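Local coordinates for protein polyketide synthase/nonribosomal peptide synthetase hybrid RzxB (Pseudomonas fluorescens, PDB 5IL6) that probably dehydrates beta-hydroxyacyl intermediates during rhizoxin assembly, through the double-hotdog dehydratase domain of a trans-AT polyketide synthase, at residues A149-V154 against S177-G182; D183-R188 against M215-D220. All coordinates share one frame; numbering follows the deposited sequence.

Interaction 1: A149-V154 against S177-G182; sequences AQVVDV and SLVRQG
Val-152 and Leu-178 make the tight apolar part of this strand pair, their CB atoms 3.7 Å apart and their side chains crossing obliquely. CG1 of Val-152, anti to its backbone N (chi1 179°), meets CD1 of Leu-178, while CG2 lies against Arg-180 CB at 3.8 Å. Val-154, in the first turn of helix 154-164, adds its CG2 to Leu-178 CG at 4.0 Å, roughly perpendicular to the leucine chain, and Cys-157 of that helix touches both Val-152 and Leu-178. The backbones run antiparallel, with Gln-150 and Arg-180 as a hydrogen-bonded pair: Gln-150 N reaches Arg-180 O at 2.8 Å, almost straight at 178°, and Arg-180 N returns to Gln-150 O at 2.7 Å. Strand 150-152 is thus an outermost strand within the chain, next to strand 175-181, in what is probably the second hotdog of a double-hotdog dehydratase. Its register slackens toward Val-154. Val-152 N still bonds Leu-178 O at 3.0 Å, from above the carbonyl plane, but the next link passes through a water that donates to Val-152 O and accepts from Leu-178 N. The other face, with Val-151 and Val-179, is looser and more open to solvent; there Val-151 CG2 comes no closer than 4.4 Å to Val-179 CG1. The extended Arg-180 chain carries its end away from residues 149-154, and its NE donates in the guanidinium plane to Gly-182 O.

Interaction 2: D183-R188 against M215-D220; sequences DQALAR and MALLLD
Ala-185 and Leu-217 meet through apolar contacts, and no hydrogen bond joins residues 183-188 to 215-220. The CB of Ala-185 points at the loop and lies 3.9 Å from Ala-216 CB and 4.1 Å from Leu-217 CD2, so one methyl group touches two successive loop residues. The second kind of contact is that of leucine methyls on backbone. CG of Leu-217, anti to its carbonyl carbon (chi1 -61°), is carried toward strand 184-190. Of the two branches, CD1 approaches Asp-183 O at 3.6 Å, and CD2 lies 3.7 Å from Asp-183 C and 3.8 Å from Gln-184 O. An alanine in place of Leu-217 would probably open a gap over the Asp-183 and Gln-184 backbone and beside Ala-185 CB, where the two methyl branches now pack. Polar ends are engaged elsewhere, Asp-183 OD2 in a salt bridge with Arg-252 and Gln-184 OE1 in a hydrogen bond from Gln-250 NE2, both partners on strand 246-254. Leu-217 also touches Ile-251 of that strand and Arg-180 of strand 175-181, which places it across three neighbouring strands. The loop after helix 204-212 thus lies against neighbouring strands, consistent with the hotdog fold assigned to this dehydratase family, in which an antiparallel sheet wraps around a long helix.

In the fold
Interaction 1 lies at the surface, its centre about 22 Å from the centre of the chain, whereas interaction 2 is buried, at about 17 Å. Their centres are only about 6 Å apart, and strands 175-181 and 184-190, consecutive in the chain and neighbours in the sheet, connect them: Leu-186 N lies 2.9 Å from Val-179 O, a probable hydrogen bond, and Leu-178 CD2 packs on Ala-187 CB at 3.4 Å. The chemistry follows the place. At the sheet edge, interaction 1 combines backbone bonds and a bridging water with valine and leucine packing and buries 469 Å²; interaction 2, loop against strand, relies on apolar contacts over 156 Å².

Interaction 1: A149-V154 against S177-G182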
loop_
_atom_site.group_PDB
_atom_site.type_symbol
_atom_site.label_atom_id
_atom_site.label_comp_id
_atom_site.label_asym_id
_atom_site.label_seq_id
_atom_site.Cartn_x
_atom_site.Cartn_y
_atom_site.Cartn_z
ATOM N N ALA A 149 -15.975 -22.678 3.894
ATOM C CA ALA A 149 -15.355 -21.637 3.097
ATOM C C ALA A 149 -15.170 -22.087 1.653
ATOM O O ALA A 149 -15.090 -23.278 1.342
ATOM C CB ALA A 149 -14.000 -21.248 3.690
ATOM N N GLN A 150 -15.102 -21.100 0.767
ATOM C CA GLN A 150 -14.919 -21.322 -0.658
ATOM C C GLN A 150 -13.476 -21.019 -1.026
ATOM O O GLN A 150 -12.954 -19.954 -0.681
ATOM C CB GLN A 150 -15.876 -20.430 -1.455
ATOM C CG GLN A 150 -15.683 -20.436 -2.967
ATOM C CD GLN A 150 -16.435 -19.304 -3.642
ATOM O OE1 GLN A 150 -17.291 -18.663 -3.032
ATOM N NE2 GLN A 150 -16.110 -19.043 -4.902
ATOM N N VAL A 151 -12.836 -21.953 -1.722
ATOM C CA VAL A 151 -11.500 -21.719 -2.259
ATOM C C VAL A 151 -11.645 -20.857 -3.505
ATOM O O VAL A 151 -12.370 -21.217 -4.439
ATOM C CB VAL A 151 -10.782 -23.040 -2.573
ATOM C CG1 VAL A 151 -9.463 -22.780 -3.299
ATOM C CG2 VAL A 151 -10.531 -23.821 -1.293
ATOM N N VAL A 152 -10.964 -19.718 -3.520
ATOM C CA VAL A 152 -11.030 -18.785 -4.635
ATOM C C VAL A 152 -9.840 -19.046 -5.545
ATOM O O VAL A 152 -8.707 -19.200 -5.071
ATOM C CB VAL A 152 -11.051 -17.327 -4.144
ATOM C CG1 VAL A 152 -11.086 -16.365 -5.323
ATOM C CG2 VAL A 152 -12.248 -17.096 -3.233
ATOM N N ASP A 153 -10.098 -19.106 -6.847
ATOM C CA ASP A 153 -9.042 -19.328 -7.827
ATOM C C ASP A 153 -8.209 -18.060 -7.955
ATOM O O ASP A 153 -8.694 -17.036 -8.446
ATOM C CB ASP A 153 -9.652 -19.728 -9.166
ATOM C CG ASP A 153 -8.606 -19.977 -10.234
ATOM O OD1 ASP A 153 -7.403 -19.997 -9.903
ATOM O OD2 ASP A 153 -8.990 -20.155 -11.409
ATOM N N VAL A 154 -6.952 -18.125 -7.513
ATOM C CA VAL A 154 -6.091 -16.944 -7.540
ATOM C C VAL A 154 -5.893 -16.466 -8.972
ATOM O O VAL A 154 -5.896 -15.261 -9.245
ATOM C CB VAL A 154 -4.750 -17.248 -6.847
ATOM C CG1 VAL A 154 -3.664 -16.254 -7.273
ATOM C CG2 VAL A 154 -4.922 -17.225 -5.337
ATOM N N SER A 177 -2.773 -18.008 -1.925
ATOM C CA SER A 177 -4.038 -18.712 -1.768
ATOM C C SER A 177 -5.089 -17.734 -1.267
ATOM O O SER A 177 -4.771 -16.709 -0.656
ATOM C CB SER A 177 -3.903 -19.901 -0.811
ATOM O OG SER A 177 -3.584 -19.467 0.500
ATOM N N LEU A 178 -6.348 -18.070 -1.536
ATOM C CA LEU A 178 -7.485 -17.254 -1.139
ATOM C C LEU A 178 -8.622 -18.177 -0.737
ATOM O O LEU A 178 -8.898 -19.163 -1.426
ATOM C CB LEU A 178 -7.975 -16.340 -2.272
ATOM C CG LEU A 178 -7.127 -15.157 -2.735
ATOM C CD1 LEU A 178 -7.700 -14.585 -4.029
ATOM C CD2 LEU A 178 -7.033 -14.099 -1.659
ATOM N N VAL A 179 -9.276 -17.861 0.376
ATOM C CA VAL A 179 -10.514 -18.522 0.767
ATOM C C VAL A 179 -11.521 -17.456 1.173
ATOM O O VAL A 179 -11.159 -16.454 1.801
ATOM C CB VAL A 179 -10.297 -19.538 1.911
ATOM C CG1 VAL A 179 -9.337 -20.632 1.469
ATOM C CG2 VAL A 179 -9.787 -18.844 3.165
ATOM N N ARG A 180 -12.783 -17.670 0.809
ATOM C CA ARG A 180 -13.848 -16.711 1.058
ATOM C C ARG A 180 -14.906 -17.333 1.957
ATOM O O ARG A 180 -15.308 -18.483 1.759
ATOM C CB ARG A 180 -14.495 -16.247 -0.250
ATOM C CG ARG A 180 -15.644 -15.277 -0.040
ATOM C CD ARG A 180 -16.205 -14.762 -1.348
ATOM N NE ARG A 180 -17.339 -13.873 -1.118
ATOM C CZ ARG A 180 -18.078 -13.330 -2.079
ATOM N NH1 ARG A 180 -17.808 -13.579 -3.355
ATOM N NH2 ARG A 180 -19.090 -12.533 -1.763
ATOM N N GLN A 181 -15.349 -16.563 2.949
ATOM C CA GLN A 181 -16.437 -16.960 3.840
ATOM C C GLN A 181 -17.399 -15.778 3.924
ATOM O O GLN A 181 -17.190 -14.856 4.718
ATOM C CB GLN A 181 -15.917 -17.353 5.218
ATOM C CG GLN A 181 -17.002 -17.827 6.173
ATOM C CD GLN A 181 -17.552 -19.186 5.789
ATOM O OE1 GLN A 181 -18.577 -19.286 5.114
ATOM N NE2 GLN A 181 -16.869 -20.242 6.214
ATOM N N GLY A 182 -18.446 -15.803 3.106
ATOM C CA GLY A 182 -19.376 -14.685 3.081
ATOM C C GLY A 182 -18.687 -13.429 2.581
ATOM O O GLY A 182 -18.064 -13.417 1.512
HETATM O O HOH W 1 -6.791 -20.205 -3.442
#

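Interaction 2: D183-R188 against M215-D220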
loop_
_atom_site.group_PDB
_atom_site.type_symbol
_atom_site.label_atom_id
_atom_site.label_comp_id
_atom_site.label_asym_id
_atom_site.label_seq_id
_atom_site.Cartn_x
_atom_site.Cartn_y
_atom_site.Cartn_z
ATOM N N ASP A 183 -18.794 -12.352 3.359
ATOM C CA ASP A 183 -18.167 -11.083 3.019
ATOM C C ASP A 183 -16.756 -10.954 3.585
ATOM O O ASP A 183 -16.235 -9.836 3.676
ATOM C CB ASP A 183 -19.036 -9.919 3.504
ATOM C CG ASP A 183 -19.334 -9.989 4.990
ATOM O OD1 ASP A 183 -18.703 -10.811 5.687
ATOM O OD2 ASP A 183 -20.197 -9.219 5.461
ATOM N N GLN A 184 -16.129 -12.066 3.962
ATOM C CA GLN A 184 -14.766 -12.074 4.470
ATOM C C GLN A 184 -13.908 -13.010 3.633
ATOM O O GLN A 184 -14.406 -13.974 3.042
ATOM C CB GLN A 184 -14.704 -12.521 5.937
ATOM C CG GLN A 184 -15.298 -11.539 6.919
ATOM C CD GLN A 184 -14.916 -11.846 8.354
ATOM O OE1 GLN A 184 -13.840 -12.381 8.621
ATOM N NE2 GLN A 184 -15.797 -11.506 9.290
ATOM N N ALA A 185 -12.611 -12.720 3.589
ATOM C CA ALA A 185 -11.662 -13.559 2.877
ATOM C C ALA A 185 -10.362 -13.617 3.664
ATOM O O ALA A 185 -10.030 -12.695 4.416
ATOM C CB ALA A 185 -11.396 -13.041 1.458
ATOM N N LEU A 186 -9.629 -14.711 3.480
ATOM C CA LEU A 186 -8.336 -14.903 4.119
ATOM C C LEU A 186 -7.321 -15.259 3.045
ATOM O O LEU A 186 -7.519 -16.219 2.294
ATOM C CB LEU A 186 -8.398 -16.006 5.181
ATOM C CG LEU A 186 -7.123 -16.201 6.007
ATOM C CD1 LEU A 186 -6.873 -14.989 6.898
ATOM C CD2 LEU A 186 -7.198 -17.477 6.834
ATOM N N ALA A 187 -6.241 -14.489 2.976
ATOM C CA ALA A 187 -5.230 -14.660 1.947
ATOM C C ALA A 187 -3.885 -14.982 2.580
ATOM O O ALA A 187 -3.569 -14.519 3.680
ATOM C CB ALA A 187 -5.102 -13.398 1.086
ATOM N N ARG A 188 -3.103 -15.797 1.879
ATOM C CA ARG A 188 -1.709 -16.040 2.220
ATOM C C ARG A 188 -0.833 -15.405 1.152
ATOM O O ARG A 188 -1.033 -15.640 -0.044
ATOM C CB ARG A 188 -1.406 -17.536 2.333
ATOM C CG ARG A 188 -1.738 -18.136 3.688
ATOM C CD ARG A 188 -3.222 -18.406 3.835
ATOM N NE ARG A 188 -3.512 -19.219 5.012
ATOM C CZ ARG A 188 -4.677 -19.814 5.245
ATOM N NH1 ARG A 188 -5.677 -19.694 4.379
ATOM N NH2 ARG A 188 -4.845 -20.535 6.344
ATOM N N MET A 215 -10.015 -8.727 -4.346
ATOM C CA MET A 215 -10.677 -9.287 -5.517
ATOM C C MET A 215 -11.404 -10.582 -5.184
ATOM O O MET A 215 -12.366 -10.945 -5.871
ATOM C CB MET A 215 -9.655 -9.519 -6.630
ATOM C CG MET A 215 -10.256 -10.040 -7.926
ATOM S SD MET A 215 -11.490 -8.901 -8.587
ATOM C CE MET A 215 -10.438 -7.594 -9.212
ATOM N N ALA A 216 -10.964 -11.295 -4.144
ATOM C CA ALA A 216 -11.675 -12.495 -3.719
ATOM C C ALA A 216 -13.146 -12.192 -3.466
ATOM O O ALA A 216 -14.017 -13.033 -3.718
ATOM C CB ALA A 216 -11.030 -13.073 -2.458
ATOM N N LEU A 217 -13.438 -10.999 -2.958
ATOM C CA LEU A 217 -14.795 -10.602 -2.613
ATOM C C LEU A 217 -15.550 -9.952 -3.766
ATOM O O LEU A 217 -16.739 -9.649 -3.609
ATOM C CB LEU A 217 -14.756 -9.644 -1.417
ATOM C CG LEU A 217 -14.157 -10.232 -0.133
ATOM C CD1 LEU A 217 -14.047 -9.176 0.954
ATOM C CD2 LEU A 217 -14.989 -11.408 0.365
ATOM N N LEU A 218 -14.907 -9.738 -4.917
ATOM C CA LEU A 218 -15.521 -9.007 -6.018
ATOM C C LEU A 218 -15.698 -9.814 -7.297
ATOM O O LEU A 218 -16.340 -9.315 -8.229
ATOM C CB LEU A 218 -14.695 -7.753 -6.346
ATOM C CG LEU A 218 -14.519 -6.732 -5.219
ATOM C CD1 LEU A 218 -13.627 -5.594 -5.678
ATOM C CD2 LEU A 218 -15.868 -6.195 -4.763
ATOM N N LEU A 219 -15.172 -11.038 -7.374
ATOM C CA LEU A 219 -15.253 -11.793 -8.622
ATOM C C LEU A 219 -16.693 -11.920 -9.106
ATOM O O LEU A 219 -16.971 -11.751 -10.299
ATOM C CB LEU A 219 -14.630 -13.178 -8.442
ATOM C CG LEU A 219 -13.101 -13.246 -8.419
ATOM C CD1 LEU A 219 -12.642 -14.642 -8.026
ATOM C CD2 LEU A 219 -12.502 -12.843 -9.761
ATOM N N ASP A 220 -17.625 -12.213 -8.196
ATOM C CA ASP A 220 -19.016 -12.403 -8.598
ATOM C C ASP A 220 -19.687 -11.076 -8.940
ATOM O O ASP A 220 -20.484 -11.006 -9.883
ATOM C CB ASP A 220 -19.783 -13.136 -7.498
ATOM C CG ASP A 220 -19.415 -14.605 -7.417
ATOM O OD1 ASP A 220 -19.256 -15.238 -8.483
ATOM O OD2 ASP A 220 -19.279 -15.126 -6.290
#